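Local structure of Two-component system response regulator (Bacteroides fragilis, 2QR3) at residues Thr5-Asp10 against Ser40-Glu45; Phe27-Thr32 against Arg44-Glu49. The protein probably regulates transcription as a DNA-binding and ATP-binding response regulator of a two-component system, this chain being its N-terminal signal receiver domain. All blocks are in the same frame, centred on the assembly; numbering follows the deposited sequence. Where two conformers were deposited one is given.

Contact 1 (5-10 with 40-45) and contact 2 (27-32 with 44-49) lie side by side, their centres about 6 Å apart, where helix 36-45 and its exit cover strands 5-9 and 29-33 of the CheY-like sheet. Contact 1 is the buried, wholly apolar one; contact 2 is the surface one, with a salt bridge. The sheet joins them: Ile8 N lies 2.7 Å from Ile31 O and Thr5 O 2.8 Å from Glu49 N, both probable hydrogen bonds. The acidic pocket lies beyond the C-terminal end of strand 5-9, where Asp10 approaches Asp54, the predicted phosphorylation site; Asp10 CA is 9.9 Å from Ile7 CA.

Contact 1 of 2, residues Thr5-Asp10 against Ser40-Glu45; sequences TIIIVD and STVLRE
Ile7 of strand 5-9 meets Val42 and Leu43 of helix 36-45 in the hydrophobic layer between sheet and helix of a CheY-like receiver domain, an alpha/beta fold with a five-stranded parallel sheet. Along the strand, Thr5 comes first and turns to the edge strand, its side chain against Lys29 and Ile31; Ile6 faces the other layer, on Phe27 and Leu23.

Ile7 then points to the helix, with a CA separation of 8.0 Å between Ile7 and Val42. Its CG1 stands anti to the carbonyl carbon (chi1 -63°) and the chain runs on nearly extended (chi2 164°), which drives CD1 up to the helix as the leading atom. That methyl touches both helix residues: Val42 through CG2, and Leu43 through CD2 at 3.7 Å from Ile7 CD1. Val42 CG2 also lies 4.1 Å from Ile7 CG1, and so covers the last bond of the longer branch and not the terminal methyl alone. Leu43 arrives differently: its side chain crosses that of Ile7 at about a right angle, and one branch does the touching.

Ile8 again faces helix 13-23, Val9 returns to the helix 36-45 side but packs on Val51, Leu53 and Phe57, and Asp10 leaves the strand for the acidic pocket, its OD2 in a salt bridge with Lys109. No polar atom takes part in the contact, and its tightest point is carbon on carbon, Ile7 CD1 to Val42 CG2 at 3.5 Å, shorter than a usual methyl contact.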
ATOM      1  N   THR A   5       4.682  10.627  -4.684  1.00 22.84           N
ATOM      2  CA  THR A   5       3.434   9.969  -4.985  1.00 21.32           C
ATOM      3  C   THR A   5       3.254   8.721  -4.126  1.00 19.88           C
ATOM      4  O   THR A   5       4.218   8.016  -3.860  1.00 19.56           O
ATOM      5  CB  THR A   5       3.415   9.625  -6.491  1.00 22.77           C
ATOM      6  OG1 THR A   5       3.475  10.866  -7.242  1.00 23.35           O
ATOM      7  CG2 THR A   5       2.150   8.863  -6.849  1.00 22.58           C
ATOM      8  N   ILE A   6       2.011   8.467  -3.699  1.00 17.47           N
ATOM      9  CA  ILE A   6       1.647   7.184  -3.060  1.00 16.38           C
ATOM     10  C   ILE A   6       0.558   6.527  -3.886  1.00 15.70           C
ATOM     11  O   ILE A   6      -0.312   7.215  -4.420  1.00 15.68           O
ATOM     12  CB  ILE A   6       1.136   7.374  -1.628  1.00 16.57           C
ATOM     13  CG1 ILE A   6       0.837   6.011  -0.972  1.00 15.29           C
ATOM     14  CG2 ILE A   6      -0.094   8.293  -1.548  1.00 16.05           C
ATOM     15  CD1 ILE A   6       0.669   6.116   0.589  1.00 16.65           C
ATOM     16  N   ILE A   7       0.619   5.204  -4.016  1.00 14.83           N
ATOM     17  CA  ILE A   7      -0.433   4.449  -4.712  1.00 15.17           C
ATOM     18  C   ILE A   7      -1.166   3.634  -3.613  1.00 15.16           C
ATOM     19  O   ILE A   7      -0.530   2.948  -2.805  1.00 16.25           O
ATOM     20  CB  ILE A   7       0.163   3.510  -5.780  1.00 15.90           C
ATOM     21  CG1 ILE A   7       0.872   4.329  -6.878  1.00 17.56           C
ATOM     22  CG2 ILE A   7      -0.899   2.573  -6.409  1.00 16.11           C
ATOM     23  CD1 ILE A   7       1.752   3.467  -7.693  1.00 22.67           C
ATOM     24  N   ILE A   8      -2.491   3.723  -3.600  1.00 14.74           N
ATOM     25  CA  ILE A   8      -3.327   2.897  -2.720  1.00 15.18           C
ATOM     26  C   ILE A   8      -4.130   1.907  -3.562  1.00 15.62           C
ATOM     27  O   ILE A   8      -4.837   2.307  -4.517  1.00 16.35           O
ATOM     28  CB  ILE A   8      -4.250   3.787  -1.847  1.00 15.96           C
ATOM     29  CG1 ILE A   8      -3.388   4.803  -1.067  1.00 19.80           C
ATOM     30  CG2 ILE A   8      -5.006   2.950  -0.842  1.00 16.32           C
ATOM     31  CD1 ILE A   8      -3.369   6.078  -1.720  1.00 27.13           C
ATOM     32  N   VAL A   9      -4.022   0.633  -3.207  1.00 15.50           N
ATOM     33  CA  VAL A   9      -4.585  -0.451  -3.988  1.00 16.38           C
ATOM     34  C   VAL A   9      -5.566  -1.146  -3.049  1.00 16.90           C
ATOM     35  O   VAL A   9      -5.159  -1.754  -2.051  1.00 16.30           O
ATOM     36  CB  VAL A   9      -3.478  -1.466  -4.427  1.00 17.38           C
ATOM     37  CG1 VAL A   9      -4.080  -2.581  -5.289  1.00 18.08           C
ATOM     38  CG2 VAL A   9      -2.287  -0.747  -5.144  1.00 15.77           C
ATOM     39  N   ASP A  10      -6.854  -1.082  -3.371  1.00 17.14           N
ATOM     40  CA  ASP A  10      -7.856  -1.719  -2.484  1.00 18.44           C
ATOM     41  C   ASP A  10      -9.123  -2.006  -3.293  1.00 19.60           C
ATOM     42  O   ASP A  10      -9.476  -1.229  -4.191  1.00 19.78           O
ATOM     43  CB  ASP A  10      -8.160  -0.797  -1.291  1.00 18.59           C
ATOM     44  CG  ASP A  10      -8.742  -1.553  -0.079  1.00 21.37           C
ATOM     45  OD1 ASP A  10      -9.885  -2.069  -0.170  1.00 22.90           O
ATOM     46  OD2 ASP A  10      -8.057  -1.651   0.978  1.00 23.58           O
ATOM     47  N   SER A  40      -0.124  -1.775 -12.953  1.00 19.87           N
ATOM     48  CA  SER A  40       1.091  -1.874 -13.780  1.00 20.85           C
ATOM     49  C   SER A  40       1.498  -0.510 -14.426  1.00 20.86           C
ATOM     50  O   SER A  40       2.680  -0.103 -14.410  1.00 21.01           O
ATOM     51  CB  SER A  40       0.901  -2.994 -14.805  1.00 21.60           C
ATOM     52  OG  SER A  40      -0.000  -2.584 -15.815  1.00 24.85           O
ATOM     53  N   THR A  41       0.513   0.228 -14.925  1.00 21.65           N
ATOM     54  CA  THR A  41       0.789   1.527 -15.576  1.00 22.43           C
ATOM     55  C   THR A  41       1.358   2.533 -14.572  1.00 22.58           C
ATOM     56  O   THR A  41       2.438   3.093 -14.773  1.00 21.68           O
ATOM     57  CB  THR A  41      -0.475   2.100 -16.233  1.00 23.37           C
ATOM     58  OG1 THR A  41      -1.037   1.114 -17.095  1.00 24.24           O
ATOM     59  CG2 THR A  41      -0.165   3.402 -17.016  1.00 24.65           C
ATOM     60  N   VAL A  42       0.664   2.713 -13.454  1.00 22.39           N
ATOM     61  CA  VAL A  42       1.091   3.709 -12.481  1.00 22.15           C
ATOM     62  C   VAL A  42       2.441   3.400 -11.853  1.00 22.32           C
ATOM     63  O   VAL A  42       3.213   4.316 -11.608  1.00 23.69           O
ATOM     64  CB  VAL A  42      -0.029   4.030 -11.412  1.00 22.42           C
ATOM     65  CG1 VAL A  42      -1.364   4.377 -12.141  1.00 23.33           C
ATOM     66  CG2 VAL A  42      -0.245   2.891 -10.504  1.00 25.71           C
ATOM     67  N   LEU A  43       2.746   2.121 -11.589  1.00 21.44           N
ATOM     68  CA  LEU A  43       4.056   1.758 -11.047  1.00 21.64           C
ATOM     69  C   LEU A  43       5.202   2.176 -11.972  1.00 23.05           C
ATOM     70  O   LEU A  43       6.279   2.568 -11.505  1.00 21.13           O
ATOM     71  CB  LEU A  43       4.157   0.248 -10.772  1.00 22.54           C
ATOM     72  CG  LEU A  43       3.267  -0.308  -9.677  1.00 21.53           C
ATOM     73  CD1 LEU A  43       3.390  -1.844  -9.619  1.00 19.63           C
ATOM     74  CD2 LEU A  43       3.605   0.319  -8.325  1.00 23.85           C
ATOM     75  N   ARG A  44       4.959   2.076 -13.273  1.00 23.46           N
ATOM     76  CA  ARG A  44       5.973   2.389 -14.283  1.00 25.17           C
ATOM     77  C   ARG A  44       6.154   3.893 -14.445  1.00 25.60           C
ATOM     78  O   ARG A  44       7.286   4.389 -14.538  1.00 25.72           O
ATOM     79  CB  ARG A  44       5.584   1.826 -15.655  1.00 24.92           C
ATOM     80  CG  ARG A  44       6.762   1.950 -16.680  1.00 25.89           C
ATOM     81  CD  ARG A  44       6.467   1.394 -18.073  1.00 26.91           C
ATOM     82  NE  ARG A  44       6.012   0.019 -17.969  1.00 28.30           N
ATOM     83  CZ  ARG A  44       4.735  -0.310 -18.058  1.00 27.36           C
ATOM     84  NH1 ARG A  44       3.854   0.649 -18.319  1.00 25.73           N
ATOM     85  NH2 ARG A  44       4.368  -1.578 -17.909  1.00 26.65           N
ATOM     86  N   GLU A  45       5.035   4.596 -14.488  1.00 25.68           N
ATOM     87  CA  GLU A  45       5.017   5.996 -14.897  1.00 26.46           C
ATOM     88  C   GLU A  45       5.055   7.014 -13.784  1.00 26.55           C
ATOM     89  O   GLU A  45       5.454   8.169 -14.025  1.00 26.06           O
ATOM     90  CB  GLU A  45       3.762   6.255 -15.692  1.00 26.78           C
ATOM     91  CG  GLU A  45       3.698   5.490 -17.001  1.00 31.25           C
ATOM     92  CD  GLU A  45       2.505   5.898 -17.832  1.00 35.74           C
ATOM     93  OE1 GLU A  45       1.681   6.725 -17.356  1.00 35.87           O
ATOM     94  OE2 GLU A  45       2.382   5.382 -18.963  1.00 37.61           O
TER

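Contact 2 of 2, residues Phe27-Thr32 against Arg44-Glu49; sequences FSKVIT and REENPE
Ile31 and Glu46 face each other across 9.2 Å between their CA atoms, and the CA atoms of Lys29 and Pro48 are the other near pair, 9.1 Å apart; edge strand 29-33 and the exit from helix 36-45 thus stand a side-chain length apart, with no backbone bond between them. Segment 44-49 ends its helical run and breaks direction at Asn47, whose positive phi of 41° sends the chain into Pro48 and strand 48-54.

Glu46, just before that break, carries the contact. Its chain is bent at chi2 (-73°), which swings the carboxylate round so that the aliphatic part meets Ile31 while OE1 faces Lys29. Ile31 reaches it with the end of its longer branch: CD1 lies 3.6 Å from Glu46 CG and touches the carboxylate carbon CD as well, the two side chains crossing at about a right angle. Lys29 comes from the same strand, two residues earlier, as a fully extended chain whose NZ gives a salt-bridge hydrogen bond to Glu46 OE1 at 2.8 Å. The amine meets OE1 on its syn side but 33° out of the carboxylate plane, and with Glu46 OE2 at 3.6 Å from Lys29 NZ the grip is on one oxygen. Lys29 CE, 3.6 Å from Glu46 OE1, follows the amine in. The ion pair lies at the surface, where water probably weakens its pull, beside the apolar contact made by Ile31.

Around it, strand 5-9 runs between strands 29-33 and 48-54: Ile31 bonds by its backbone to Ile6 and Ile8, and Glu49 to Thr5. The contact thus ties the first strand of a beta-alpha-beta crossover, 29-33, to the turn that leads from helix 36-45 into its second strand, 48-54; the connection passes over strand 5-9, while Val30 and Thr32 face helix 13-23 on the other side of the sheet.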
ATOM      1  N   PHE A  27       1.048  13.844   0.887  1.00 28.63           N
ATOM      2  CA  PHE A  27       1.750  13.415  -0.309  1.00 26.51           C
ATOM      3  C   PHE A  27       1.415  14.354  -1.447  1.00 26.93           C
ATOM      4  O   PHE A  27       0.327  14.931  -1.478  1.00 27.42           O
ATOM      5  CB  PHE A  27       1.375  11.960  -0.678  1.00 26.01           C
ATOM      6  CG  PHE A  27       1.903  10.937   0.291  1.00 23.19           C
ATOM      7  CD1 PHE A  27       3.075  10.257   0.027  1.00 23.49           C
ATOM      8  CD2 PHE A  27       1.222  10.665   1.477  1.00 21.24           C
ATOM      9  CE1 PHE A  27       3.577   9.299   0.963  1.00 22.79           C
ATOM     10  CE2 PHE A  27       1.704   9.728   2.384  1.00 21.28           C
ATOM     11  CZ  PHE A  27       2.884   9.048   2.120  1.00 23.23           C
ATOM     12  N   SER A  28       2.334  14.492  -2.395  1.00 27.35           N
ATOM     13  CA  SER A  28       2.117  15.361  -3.564  1.00 28.55           C
ATOM     14  C   SER A  28       0.995  14.850  -4.452  1.00 28.33           C
ATOM     15  O   SER A  28       0.264  15.644  -5.052  1.00 28.26           O
ATOM     16  CB  SER A  28       3.401  15.483  -4.396  1.00 29.10           C
ATOM     17  OG  SER A  28       4.382  16.152  -3.625  1.00 33.68           O
ATOM     18  N   LYS A  29       0.869  13.520  -4.537  1.00 26.48           N
ATOM     19  CA  LYS A  29      -0.168  12.899  -5.350  1.00 25.13           C
ATOM     20  C   LYS A  29      -0.610  11.615  -4.654  1.00 23.78           C
ATOM     21  O   LYS A  29       0.232  10.837  -4.194  1.00 22.96           O
ATOM     22  CB  LYS A  29       0.423  12.544  -6.705  1.00 26.16           C
ATOM     23  CG  LYS A  29      -0.558  12.208  -7.804  1.00 29.26           C
ATOM     24  CD  LYS A  29       0.254  12.135  -9.101  1.00 33.46           C
ATOM     25  CE  LYS A  29      -0.616  12.061 -10.333  1.00 38.10           C
ATOM     26  NZ  LYS A  29       0.235  12.084 -11.581  1.00 39.05           N
ATOM     27  N   VAL A  30      -1.922  11.408  -4.594  1.00 21.55           N
ATOM     28  CA  VAL A  30      -2.471  10.182  -4.052  1.00 20.14           C
ATOM     29  C   VAL A  30      -3.228   9.511  -5.192  1.00 20.22           C
ATOM     30  O   VAL A  30      -4.241  10.041  -5.656  1.00 20.35           O
ATOM     31  CB  VAL A  30      -3.404  10.459  -2.870  1.00 20.01           C
ATOM     32  CG1 VAL A  30      -3.996   9.162  -2.378  1.00 21.41           C
ATOM     33  CG2 VAL A  30      -2.649  11.147  -1.713  1.00 17.94           C
ATOM     34  N   ILE A  31      -2.738   8.356  -5.627  1.00 18.87           N
ATOM     35  CA  ILE A  31      -3.385   7.585  -6.675  1.00 18.17           C
ATOM     36  C   ILE A  31      -4.098   6.393  -6.035  1.00 18.79           C
ATOM     37  O   ILE A  31      -3.478   5.627  -5.296  1.00 20.07           O
ATOM     38  CB  ILE A  31      -2.361   7.101  -7.704  1.00 18.12           C
ATOM     39  CG1 ILE A  31      -1.740   8.315  -8.398  1.00 19.84           C
ATOM     40  CG2 ILE A  31      -3.032   6.158  -8.696  1.00 20.40           C
ATOM     41  CD1 ILE A  31      -0.592   7.998  -9.337  1.00 22.06           C
ATOM     42  N   THR A  32      -5.390   6.249  -6.304  1.00 18.25           N
ATOM     43  CA  THR A  32      -6.148   5.110  -5.774  1.00 18.02           C
ATOM     44  C   THR A  32      -6.608   4.262  -6.939  1.00 18.94           C
ATOM     45  O   THR A  32      -6.989   4.802  -8.002  1.00 19.81           O
ATOM     46  CB  THR A  32      -7.388   5.574  -4.963  1.00 19.57           C
ATOM     47  OG1 THR A  32      -8.230   6.393  -5.800  1.00 21.44           O
ATOM     48  CG2 THR A  32      -6.944   6.378  -3.728  1.00 17.13           C
ATOM     49  N   ARG A  44       4.959   2.076 -13.273  1.00 23.46           N
ATOM     50  CA  ARG A  44       5.973   2.389 -14.283  1.00 25.17           C
ATOM     51  C   ARG A  44       6.154   3.893 -14.445  1.00 25.60           C
ATOM     52  O   ARG A  44       7.286   4.389 -14.538  1.00 25.72           O
ATOM     53  CB  ARG A  44       5.584   1.826 -15.655  1.00 24.92           C
ATOM     54  CG  ARG A  44       6.762   1.950 -16.680  1.00 25.89           C
ATOM     55  CD  ARG A  44       6.467   1.394 -18.073  1.00 26.91           C
ATOM     56  NE  ARG A  44       6.012   0.019 -17.969  1.00 28.30           N
ATOM     57  CZ  ARG A  44       4.735  -0.310 -18.058  1.00 27.36           C
ATOM     58  NH1 ARG A  44       3.854   0.649 -18.319  1.00 25.73           N
ATOM     59  NH2 ARG A  44       4.368  -1.578 -17.909  1.00 26.65           N
ATOM     60  N   GLU A  45       5.035   4.596 -14.488  1.00 25.68           N
ATOM     61  CA  GLU A  45       5.017   5.996 -14.897  1.00 26.46           C
ATOM     62  C   GLU A  45       5.055   7.014 -13.784  1.00 26.55           C
ATOM     63  O   GLU A  45       5.454   8.169 -14.025  1.00 26.06           O
ATOM     64  CB  GLU A  45       3.762   6.255 -15.692  1.00 26.78           C
ATOM     65  CG  GLU A  45       3.698   5.490 -17.001  1.00 31.25           C
ATOM     66  CD  GLU A  45       2.505   5.898 -17.832  1.00 35.74           C
ATOM     67  OE1 GLU A  45       1.681   6.725 -17.356  1.00 35.87           O
ATOM     68  OE2 GLU A  45       2.382   5.382 -18.963  1.00 37.61           O
ATOM     69  N   GLU A  46       4.633   6.621 -12.579  1.00 25.62           N
ATOM     70  CA  GLU A  46       4.391   7.609 -11.521  1.00 25.88           C
ATOM     71  C   GLU A  46       5.446   7.764 -10.418  1.00 25.67           C
ATOM     72  O   GLU A  46       5.237   8.549  -9.488  1.00 26.88           O
ATOM     73  CB  GLU A  46       3.017   7.384 -10.905  1.00 26.92           C
ATOM     74  CG  GLU A  46       1.882   7.503 -11.893  1.00 28.36           C
ATOM     75  CD  GLU A  46       1.597   8.935 -12.333  1.00 32.89           C
ATOM     76  OE1 GLU A  46       2.011   9.896 -11.638  1.00 31.45           O
ATOM     77  OE2 GLU A  46       0.953   9.085 -13.393  1.00 33.30           O
ATOM     78  N   ASN A  47       6.556   7.046 -10.529  1.00 25.06           N
ATOM     79  CA  ASN A  47       7.648   7.078  -9.543  0.50 24.74           C
ATOM     80  C   ASN A  47       7.140   7.100  -8.098  1.00 24.05           C
ATOM     81  O   ASN A  47       7.436   8.019  -7.318  1.00 24.30           O
ATOM     82  CB  ASN A  47       8.610   8.239  -9.818  0.50 25.67           C
ATOM     83  CG  ASN A  47       9.086   8.271 -11.255  0.50 26.73           C
ATOM     84  OD1 ASN A  47       8.741   9.180 -12.003  0.50 31.25           O
ATOM     85  ND2 ASN A  47       9.871   7.275 -11.649  0.50 30.54           N
ATOM     86  N   PRO A  48       6.349   6.068  -7.726  1.00 22.73           N
ATOM     87  CA  PRO A  48       5.783   6.052  -6.374  1.00 21.41           C
ATOM     88  C   PRO A  48       6.844   5.927  -5.299  1.00 20.82           C
ATOM     89  O   PRO A  48       7.872   5.288  -5.525  1.00 20.92           O
ATOM     90  CB  PRO A  48       4.903   4.801  -6.383  1.00 20.98           C
ATOM     91  CG  PRO A  48       5.492   3.923  -7.414  1.00 22.42           C
ATOM     92  CD  PRO A  48       5.929   4.891  -8.500  1.00 22.89           C
ATOM     93  N   GLU A  49       6.589   6.544  -4.151  1.00 19.79           N
ATOM     94  CA  GLU A  49       7.454   6.414  -2.981  1.00 20.57           C
ATOM     95  C   GLU A  49       7.052   5.281  -2.034  1.00 18.59           C
ATOM     96  O   GLU A  49       7.865   4.809  -1.267  1.00 17.96           O
ATOM     97  CB  GLU A  49       7.523   7.741  -2.237  1.00 21.98           C
ATOM     98  CG  GLU A  49       8.628   8.608  -2.898  1.00 29.44           C
ATOM     99  CD  GLU A  49       8.799   9.955  -2.291  1.00 35.28           C
ATOM    100  OE1 GLU A  49       8.923  10.038  -1.053  1.00 42.13           O
ATOM    101  OE2 GLU A  49       8.856  10.931  -3.070  1.00 38.99           O
TER